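Local structure of serine-threonine phosphatase 2C (Toxoplasma gondii, 2I44) at residues A[125-139]-A[225-239]. The protein probably removes phosphate from phosphoserine and phosphothreonine of proteins, as metal-dependent phosphatases of the PP2C family do, and binds calcium ions. Sequence-based numbering, arbitrary orientation.
Sequences VKMCEQLNKDYASST and MQLQYSRAFGGKDLK
A short antiparallel pairing at the edge of a PP2C sheet joins S138 to F233: the two residues form a hydrogen-bonded pair, F233 N to S138 O at 2.9 Å and S138 N to F233 O at 3.0 Å, the latter bond noticeably bent. Next comes the non-hydrogen-bonded pair S137 and G234, where G234 packs its CA against A136 O, leaving no room for a CB. Past the strands two loop bonds hold the chains together: G235 N donates almost straight to A136 O (2.8 Å) from above the carbonyl plane, and D237 N meets D134 O. S137 OG donates a hydrogen bond back to Y135 O. In the PP2C fold strand 137-146 also pairs with strand 53-62, which carries the calcium ligands D60 and G61; T139 OG1 is hydrogen-bonded to D60 N and S158 OG, while its CG2 sits over one face of the Y229 ring. Further on, K236 runs its aliphatic chain past E129, then bends at chi3 and chi4 (69° and 71°), bringing NZ into salt bridges to D134 OD1 (2.9 Å), above that carboxylate's plane, and D237 OD1 (2.8 Å). The lysine probably offsets the repulsion between these two acids, and R217 pairs with D237 OD2. The Y135 ring is sandwiched between M225 CB, 3.8 Å from its centroid, and D237 CB on the opposite face, with L238 CG at its edge; water 3 links the tyrosine OH to D237 O.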
ATOM      1  N   VAL A 125     -13.546   9.022   4.584  1.00 16.44           N
ATOM      2  CA  VAL A 125     -13.619  10.216   5.420  1.00 18.91           C
ATOM      3  C   VAL A 125     -15.050  10.542   5.852  1.00 20.83           C
ATOM      4  O   VAL A 125     -15.274  11.008   6.970  1.00 19.84           O
ATOM      5  CB  VAL A 125     -12.993  11.447   4.699  1.00 20.95           C
ATOM      6  CG1 VAL A 125     -13.235  12.712   5.511  1.00 17.27           C
ATOM      7  CG2 VAL A 125     -11.477  11.233   4.521  1.00 20.35           C
ATOM      8  N   LYS A 126     -16.015  10.310   4.968  1.00 22.65           N
ATOM      9  CA  LYS A 126     -17.412  10.557   5.313  1.00 25.19           C
ATOM     10  C   LYS A 126     -17.828   9.561   6.391  1.00 24.67           C
ATOM     11  O   LYS A 126     -18.651   9.870   7.252  1.00 25.15           O
ATOM     12  CB  LYS A 126     -18.310  10.397   4.082  1.00 27.41           C
ATOM     13  CG  LYS A 126     -18.130  11.493   3.048  1.00 31.86           C
ATOM     14  CD  LYS A 126     -18.953  11.207   1.805  1.00 35.41           C
ATOM     15  CE  LYS A 126     -18.585  12.153   0.676  1.00 37.21           C
ATOM     16  NZ  LYS A 126     -19.273  11.761  -0.588  1.00 41.71           N
HETATM   17  N   MSE A 127     -17.264   8.358   6.335  1.00 25.19           N
HETATM   18  CA  MSE A 127     -17.578   7.353   7.338  1.00 27.10           C
HETATM   19  C   MSE A 127     -16.967   7.797   8.661  1.00 27.77           C
HETATM   20  O   MSE A 127     -17.579   7.656   9.724  1.00 27.79           O
HETATM   21  CB  MSE A 127     -17.002   5.994   6.952  1.00 28.22           C
HETATM   22  CG  MSE A 127     -17.655   5.349   5.742  1.00 31.76           C
HETATM   23 SE   MSE A 127     -16.868   3.610   5.379  1.00 39.57          SE
HETATM   24  CE  MSE A 127     -17.611   2.635   6.891  1.00 33.84           C
ATOM     25  N   CYS A 128     -15.753   8.336   8.588  1.00 26.39           N
ATOM     26  CA  CYS A 128     -15.062   8.808   9.782  1.00 26.72           C
ATOM     27  C   CYS A 128     -15.845   9.949  10.423  1.00 28.45           C
ATOM     28  O   CYS A 128     -15.849  10.099  11.646  1.00 28.99           O
ATOM     29  CB  CYS A 128     -13.652   9.281   9.434  1.00 25.44           C
ATOM     30  SG  CYS A 128     -12.559   7.962   8.862  1.00 23.29           S
ATOM     31  N   GLU A 129     -16.497  10.751   9.585  1.00 29.98           N
ATOM     32  CA  GLU A 129     -17.300  11.874  10.056  1.00 31.77           C
ATOM     33  C   GLU A 129     -18.546  11.344  10.751  1.00 32.46           C
ATOM     34  O   GLU A 129     -18.972  11.870  11.779  1.00 31.21           O
ATOM     35  CB  GLU A 129     -17.704  12.769   8.880  1.00 33.28           C
ATOM     36  CG  GLU A 129     -18.711  13.850   9.245  1.00 36.29           C
ATOM     37  CD  GLU A 129     -18.236  14.721  10.392  1.00 39.88           C
ATOM     38  OE1 GLU A 129     -17.190  15.386  10.237  1.00 40.79           O
ATOM     39  OE2 GLU A 129     -18.900  14.739  11.453  1.00 41.18           O
ATOM     40  N   GLN A 130     -19.120  10.292  10.178  1.00 32.43           N
ATOM     41  CA  GLN A 130     -20.312   9.663  10.726  1.00 33.45           C
ATOM     42  C   GLN A 130     -20.051   9.042  12.087  1.00 32.35           C
ATOM     43  O   GLN A 130     -20.756   9.325  13.052  1.00 32.58           O
ATOM     44  CB  GLN A 130     -20.820   8.566   9.782  1.00 36.20           C
ATOM     45  CG  GLN A 130     -21.466   9.074   8.506  1.00 39.80           C
ATOM     46  CD  GLN A 130     -22.668   9.959   8.781  1.00 42.45           C
ATOM     47  OE1 GLN A 130     -23.648   9.526   9.397  1.00 44.36           O
ATOM     48  NE2 GLN A 130     -22.598  11.208   8.327  1.00 41.66           N
ATOM     49  N   LEU A 131     -19.025   8.201  12.159  1.00 30.62           N
ATOM     50  CA  LEU A 131     -18.694   7.502  13.395  1.00 28.33           C
ATOM     51  C   LEU A 131     -17.708   8.226  14.311  1.00 27.47           C
ATOM     52  O   LEU A 131     -17.154   7.626  15.233  1.00 27.29           O
ATOM     53  CB  LEU A 131     -18.172   6.103  13.048  1.00 29.17           C
ATOM     54  CG  LEU A 131     -19.008   5.385  11.979  1.00 32.04           C
ATOM     55  CD1 LEU A 131     -18.427   4.001  11.719  1.00 33.01           C
ATOM     56  CD2 LEU A 131     -20.461   5.274  12.429  1.00 31.20           C
ATOM     57  N   ASN A 132     -17.494   9.514  14.061  1.00 26.95           N
ATOM     58  CA  ASN A 132     -16.585  10.322  14.877  1.00 26.69           C
ATOM     59  C   ASN A 132     -15.164   9.782  15.044  1.00 24.35           C
ATOM     60  O   ASN A 132     -14.627   9.770  16.148  1.00 23.52           O
ATOM     61  CB  ASN A 132     -17.185  10.559  16.270  1.00 29.68           C
ATOM     62  CG  ASN A 132     -18.543  11.228  16.212  1.00 33.90           C
ATOM     63  OD1 ASN A 132     -19.579  10.581  16.385  1.00 37.21           O
ATOM     64  ND2 ASN A 132     -18.548  12.535  15.958  1.00 34.08           N
ATOM     65  N   LYS A 133     -14.560   9.337  13.948  1.00 22.98           N
ATOM     66  CA  LYS A 133     -13.189   8.827  13.966  1.00 21.97           C
ATOM     67  C   LYS A 133     -12.308   9.990  13.489  1.00 21.30           C
ATOM     68  O   LYS A 133     -12.054  10.134  12.295  1.00 19.66           O
ATOM     69  CB  LYS A 133     -13.065   7.641  13.003  1.00 24.82           C
ATOM     70  CG  LYS A 133     -13.997   6.483  13.323  1.00 26.97           C
ATOM     71  CD  LYS A 133     -13.636   5.866  14.662  1.00 31.37           C
ATOM     72  CE  LYS A 133     -14.594   4.755  15.037  1.00 33.36           C
ATOM     73  NZ  LYS A 133     -14.144   4.097  16.290  1.00 33.76           N
ATOM     74  N   ASP A 134     -11.847  10.816  14.424  1.00 20.25           N
ATOM     75  CA  ASP A 134     -11.054  11.994  14.078  1.00 20.61           C
ATOM     76  C   ASP A 134      -9.679  11.800  13.466  1.00 18.71           C
ATOM     77  O   ASP A 134      -9.286  12.568  12.593  1.00 18.72           O
ATOM     78  CB  ASP A 134     -10.906  12.908  15.295  1.00 23.75           C
ATOM     79  CG  ASP A 134     -12.229  13.472  15.766  1.00 26.24           C
ATOM     80  OD1 ASP A 134     -13.206  13.465  14.983  1.00 27.64           O
ATOM     81  OD2 ASP A 134     -12.286  13.934  16.922  1.00 31.15           O
ATOM     82  N   TYR A 135      -8.943  10.787  13.912  1.00 17.80           N
ATOM     83  CA  TYR A 135      -7.601  10.591  13.391  1.00 17.60           C
ATOM     84  C   TYR A 135      -7.294   9.224  12.803  1.00 18.39           C
ATOM     85  O   TYR A 135      -6.189   9.000  12.312  1.00 16.89           O
ATOM     86  CB  TYR A 135      -6.588  10.934  14.489  1.00 19.00           C
ATOM     87  CG  TYR A 135      -6.617  12.393  14.898  1.00 20.53           C
ATOM     88  CD1 TYR A 135      -5.957  13.363  14.141  1.00 20.06           C
ATOM     89  CD2 TYR A 135      -7.337  12.808  16.022  1.00 19.56           C
ATOM     90  CE1 TYR A 135      -6.010  14.716  14.489  1.00 20.33           C
ATOM     91  CE2 TYR A 135      -7.401  14.160  16.381  1.00 20.67           C
ATOM     92  CZ  TYR A 135      -6.734  15.108  15.611  1.00 21.20           C
ATOM     93  OH  TYR A 135      -6.788  16.439  15.956  1.00 19.56           O
ATOM     94  N   ALA A 136      -8.253   8.308  12.851  1.00 17.17           N
ATOM     95  CA  ALA A 136      -8.025   6.981  12.289  1.00 17.03           C
ATOM     96  C   ALA A 136      -7.502   7.157  10.864  1.00 14.46           C
ATOM     97  O   ALA A 136      -8.156   7.781  10.025  1.00 14.33           O
ATOM     98  CB  ALA A 136      -9.321   6.166  12.286  1.00 17.44           C
ATOM     99  N   SER A 137      -6.314   6.614  10.610  1.00 13.24           N
ATOM    100  CA  SER A 137      -5.670   6.716   9.308  1.00 13.12           C
ATOM    101  C   SER A 137      -5.055   5.388   8.873  1.00 12.38           C
ATOM    102  O   SER A 137      -5.032   4.416   9.632  1.00 11.96           O
ATOM    103  CB  SER A 137      -4.551   7.764   9.352  1.00 13.66           C
ATOM    104  OG  SER A 137      -5.012   9.018   9.811  1.00 12.86           O
ATOM    105  N   SER A 138      -4.546   5.360   7.642  1.00 10.84           N
ATOM    106  CA  SER A 138      -3.905   4.166   7.112  1.00 11.73           C
ATOM    107  C   SER A 138      -3.029   4.489   5.904  1.00 12.96           C
ATOM    108  O   SER A 138      -3.346   5.371   5.093  1.00 14.42           O
ATOM    109  CB  SER A 138      -4.964   3.125   6.707  1.00 11.09           C
ATOM    110  OG  SER A 138      -4.370   1.947   6.172  1.00 10.97           O
ATOM    111  N   THR A 139      -1.907   3.791   5.796  1.00 13.00           N
ATOM    112  CA  THR A 139      -1.041   3.969   4.645  1.00 14.32           C
ATOM    113  C   THR A 139      -1.659   3.046   3.609  1.00 16.61           C
ATOM    114  O   THR A 139      -2.636   2.337   3.883  1.00 17.37           O
ATOM    115  CB  THR A 139       0.362   3.422   4.866  1.00 13.96           C
ATOM    116  OG1 THR A 139       0.269   2.001   5.011  1.00 13.20           O
ATOM    117  CG2 THR A 139       1.015   4.031   6.096  1.00 13.82           C
HETATM  118  N   MSE A 225      -4.017  14.005  17.511  1.00 18.14           N
HETATM  119  CA  MSE A 225      -3.014  13.059  17.038  1.00 18.59           C
HETATM  120  C   MSE A 225      -2.115  13.582  15.928  1.00 17.44           C
HETATM  121  O   MSE A 225      -2.441  14.557  15.248  1.00 14.34           O
HETATM  122  CB  MSE A 225      -3.692  11.766  16.581  1.00 22.87           C
HETATM  123  CG  MSE A 225      -4.473  11.046  17.679  1.00 31.04           C
HETATM  124 SE   MSE A 225      -3.314  10.313  19.074  1.00 41.45          SE
HETATM  125  CE  MSE A 225      -3.704  11.554  20.490  1.00 37.22           C
ATOM    126  N   GLN A 226      -0.984  12.899  15.765  1.00 17.28           N
ATOM    127  CA  GLN A 226       0.033  13.223  14.769  1.00 18.12           C
ATOM    128  C   GLN A 226       0.399  11.973  13.973  1.00 17.49           C
ATOM    129  O   GLN A 226       0.164  10.856  14.413  1.00 16.74           O
ATOM    130  CB  GLN A 226       1.295  13.731  15.458  1.00 19.69           C
ATOM    131  CG  GLN A 226       1.120  15.000  16.256  1.00 22.49           C
ATOM    132  CD  GLN A 226       2.230  15.195  17.276  1.00 23.57           C
ATOM    133  OE1 GLN A 226       2.340  14.434  18.248  1.00 22.51           O
ATOM    134  NE2 GLN A 226       3.059  16.211  17.062  1.00 19.16           N
ATOM    135  N   LEU A 227       0.990  12.172  12.802  1.00 17.21           N
ATOM    136  CA  LEU A 227       1.399  11.059  11.958  1.00 17.38           C
ATOM    137  C   LEU A 227       2.816  11.300  11.472  1.00 16.39           C
ATOM    138  O   LEU A 227       3.265  12.444  11.377  1.00 15.43           O
ATOM    139  CB  LEU A 227       0.460  10.925  10.755  1.00 16.10           C
ATOM    140  CG  LEU A 227      -1.018  10.682  11.067  1.00 15.96           C
ATOM    141  CD1 LEU A 227      -1.803  10.586   9.770  1.00 17.09           C
ATOM    142  CD2 LEU A 227      -1.160   9.393  11.872  1.00 15.07           C
ATOM    143  N   GLN A 228       3.529  10.224  11.172  1.00 17.47           N
ATOM    144  CA  GLN A 228       4.890  10.363  10.687  1.00 18.67           C
ATOM    145  C   GLN A 228       5.000  10.195   9.174  1.00 17.92           C
ATOM    146  O   GLN A 228       6.086  10.038   8.633  1.00 17.96           O
ATOM    147  CB  GLN A 228       5.814   9.408  11.442  1.00 20.68           C
ATOM    148  CG  GLN A 228       6.045   9.884  12.865  1.00 24.72           C
ATOM    149  CD  GLN A 228       6.854   8.917  13.701  1.00 27.02           C
ATOM    150  OE1 GLN A 228       6.495   7.748  13.844  1.00 28.38           O
ATOM    151  NE2 GLN A 228       7.953   9.405  14.267  1.00 28.72           N
ATOM    152  N   TYR A 229       3.854  10.217   8.502  1.00 17.74           N
ATOM    153  CA  TYR A 229       3.812  10.171   7.047  1.00 18.09           C
ATOM    154  C   TYR A 229       2.823  11.260   6.624  1.00 17.76           C
ATOM    155  O   TYR A 229       1.853  11.545   7.337  1.00 17.02           O
ATOM    156  CB  TYR A 229       3.434   8.779   6.514  1.00 17.66           C
ATOM    157  CG  TYR A 229       2.281   8.079   7.182  1.00 18.53           C
ATOM    158  CD1 TYR A 229       0.983   8.213   6.696  1.00 22.60           C
ATOM    159  CD2 TYR A 229       2.492   7.241   8.274  1.00 18.57           C
ATOM    160  CE1 TYR A 229      -0.078   7.522   7.283  1.00 22.00           C
ATOM    161  CE2 TYR A 229       1.439   6.550   8.866  1.00 19.90           C
ATOM    162  CZ  TYR A 229       0.158   6.696   8.364  1.00 20.90           C
ATOM    163  OH  TYR A 229      -0.888   6.012   8.926  1.00 21.90           O
ATOM    164  N   SER A 230       3.081  11.873   5.475  1.00 15.81           N
ATOM    165  CA  SER A 230       2.274  12.993   4.988  1.00 15.54           C
ATOM    166  C   SER A 230       1.117  12.743   4.013  1.00 15.71           C
ATOM    167  O   SER A 230       0.456  13.693   3.574  1.00 13.52           O
ATOM    168  CB  SER A 230       3.220  14.030   4.393  1.00 17.21           C
ATOM    169  OG  SER A 230       4.229  13.381   3.652  1.00 15.95           O
ATOM    170  N   ARG A 231       0.891  11.485   3.652  1.00 14.32           N
ATOM    171  CA  ARG A 231      -0.207  11.133   2.757  1.00 14.81           C
ATOM    172  C   ARG A 231      -0.829   9.858   3.300  1.00 13.52           C
ATOM    173  O   ARG A 231      -0.118   8.975   3.783  1.00 13.26           O
ATOM    174  CB  ARG A 231       0.294  10.932   1.320  1.00 13.44           C
ATOM    175  CG  ARG A 231       1.009  12.153   0.758  1.00 13.81           C
ATOM    176  CD  ARG A 231       1.107  12.108  -0.754  1.00 14.73           C
ATOM    177  NE  ARG A 231       2.044  13.100  -1.273  1.00 15.98           N
ATOM    178  CZ  ARG A 231       2.280  13.300  -2.565  1.00 18.32           C
ATOM    179  NH1 ARG A 231       1.637  12.576  -3.476  1.00 16.65           N
ATOM    180  NH2 ARG A 231       3.179  14.205  -2.946  1.00 13.76           N
ATOM    181  N   ALA A 232      -2.152   9.768   3.241  1.00 13.74           N
ATOM    182  CA  ALA A 232      -2.829   8.597   3.770  1.00 13.67           C
ATOM    183  C   ALA A 232      -4.336   8.615   3.592  1.00 14.12           C
ATOM    184  O   ALA A 232      -4.932   9.631   3.210  1.00 12.29           O
ATOM    185  CB  ALA A 232      -2.513   8.468   5.253  1.00 17.25           C
ATOM    186  N   PHE A 233      -4.940   7.464   3.858  1.00 10.81           N
ATOM    187  CA  PHE A 233      -6.387   7.336   3.815  1.00 13.86           C
ATOM    188  C   PHE A 233      -6.830   7.736   5.223  1.00 13.58           C
ATOM    189  O   PHE A 233      -6.138   7.448   6.195  1.00 13.23           O
ATOM    190  CB  PHE A 233      -6.809   5.889   3.585  1.00 13.73           C
ATOM    191  CG  PHE A 233      -6.789   5.458   2.152  1.00 14.33           C
ATOM    192  CD1 PHE A 233      -7.551   6.124   1.201  1.00 12.10           C
ATOM    193  CD2 PHE A 233      -6.052   4.344   1.762  1.00 15.31           C
ATOM    194  CE1 PHE A 233      -7.587   5.692  -0.112  1.00 12.80           C
ATOM    195  CE2 PHE A 233      -6.080   3.897   0.443  1.00 15.54           C
ATOM    196  CZ  PHE A 233      -6.851   4.574  -0.497  1.00 16.62           C
ATOM    197  N   GLY A 234      -7.974   8.397   5.341  1.00 15.15           N
ATOM    198  CA  GLY A 234      -8.445   8.771   6.661  1.00 13.15           C
ATOM    199  C   GLY A 234      -7.804  10.028   7.216  1.00 12.66           C
ATOM    200  O   GLY A 234      -7.579  10.985   6.482  1.00 13.03           O
ATOM    201  N   GLY A 235      -7.515  10.038   8.513  1.00 11.47           N
ATOM    202  CA  GLY A 235      -6.926  11.218   9.113  1.00 12.38           C
ATOM    203  C   GLY A 235      -7.858  12.409   8.930  1.00 13.87           C
ATOM    204  O   GLY A 235      -7.420  13.509   8.586  1.00 14.19           O
ATOM    205  N   LYS A 236      -9.148  12.193   9.174  1.00 13.64           N
ATOM    206  CA  LYS A 236     -10.149  13.253   9.017  1.00 16.27           C
ATOM    207  C   LYS A 236      -9.693  14.628   9.502  1.00 15.31           C
ATOM    208  O   LYS A 236      -9.703  15.595   8.742  1.00 15.41           O
ATOM    209  CB  LYS A 236     -11.456  12.876   9.732  1.00 14.33           C
ATOM    210  CG  LYS A 236     -12.560  13.937   9.613  1.00 17.90           C
ATOM    211  CD  LYS A 236     -13.903  13.430  10.151  1.00 14.94           C
ATOM    212  CE  LYS A 236     -13.910  13.248  11.663  1.00 14.30           C
ATOM    213  NZ  LYS A 236     -13.893  14.542  12.396  1.00 15.20           N
ATOM    214  N   ASP A 237      -9.276  14.714  10.756  1.00 16.63           N
ATOM    215  CA  ASP A 237      -8.857  15.996  11.314  1.00 18.03           C
ATOM    216  C   ASP A 237      -7.446  16.474  10.965  1.00 17.80           C
ATOM    217  O   ASP A 237      -6.880  17.322  11.657  1.00 18.80           O
ATOM    218  CB  ASP A 237      -9.074  15.986  12.830  1.00 19.15           C
ATOM    219  CG  ASP A 237     -10.558  15.972  13.200  1.00 22.00           C
ATOM    220  OD1 ASP A 237     -11.391  15.787  12.287  1.00 21.30           O
ATOM    221  OD2 ASP A 237     -10.891  16.145  14.393  1.00 24.40           O
ATOM    222  N   LEU A 238      -6.892  15.936   9.884  1.00 18.22           N
ATOM    223  CA  LEU A 238      -5.574  16.345   9.402  1.00 18.87           C
ATOM    224  C   LEU A 238      -5.655  16.617   7.900  1.00 19.77           C
ATOM    225  O   LEU A 238      -4.782  17.270   7.319  1.00 21.61           O
ATOM    226  CB  LEU A 238      -4.524  15.259   9.670  1.00 19.64           C
ATOM    227  CG  LEU A 238      -4.085  15.014  11.117  1.00 16.46           C
ATOM    228  CD1 LEU A 238      -3.098  13.860  11.158  1.00 14.82           C
ATOM    229  CD2 LEU A 238      -3.472  16.287  11.703  1.00 14.51           C
ATOM    230  N   LYS A 239      -6.720  16.125   7.275  1.00 18.93           N
ATOM    231  CA  LYS A 239      -6.911  16.292   5.835  1.00 21.12           C
ATOM    232  C   LYS A 239      -7.016  17.759   5.409  1.00 21.55           C
ATOM    233  O   LYS A 239      -6.855  18.080   4.227  1.00 22.52           O
ATOM    234  CB  LYS A 239      -8.154  15.505   5.374  1.00 20.23           C
ATOM    235  CG  LYS A 239      -7.870  14.409   4.316  1.00 22.87           C
ATOM    236  CD  LYS A 239      -6.665  13.548   4.684  1.00 25.42           C
ATOM    237  CE  LYS A 239      -6.347  12.466   3.642  1.00 19.79           C
ATOM    238  NZ  LYS A 239      -7.131  11.198   3.823  1.00 19.19           N
TER
HETATM  239  O   HOH W   1     -16.119  16.467  12.364  1.00 37.18           O
HETATM  240  O   HOH W   2     -10.238   9.892  10.484  1.00 12.42           O
HETATM  241  O   HOH W   3      -5.731  18.086  14.028  1.00 16.12           O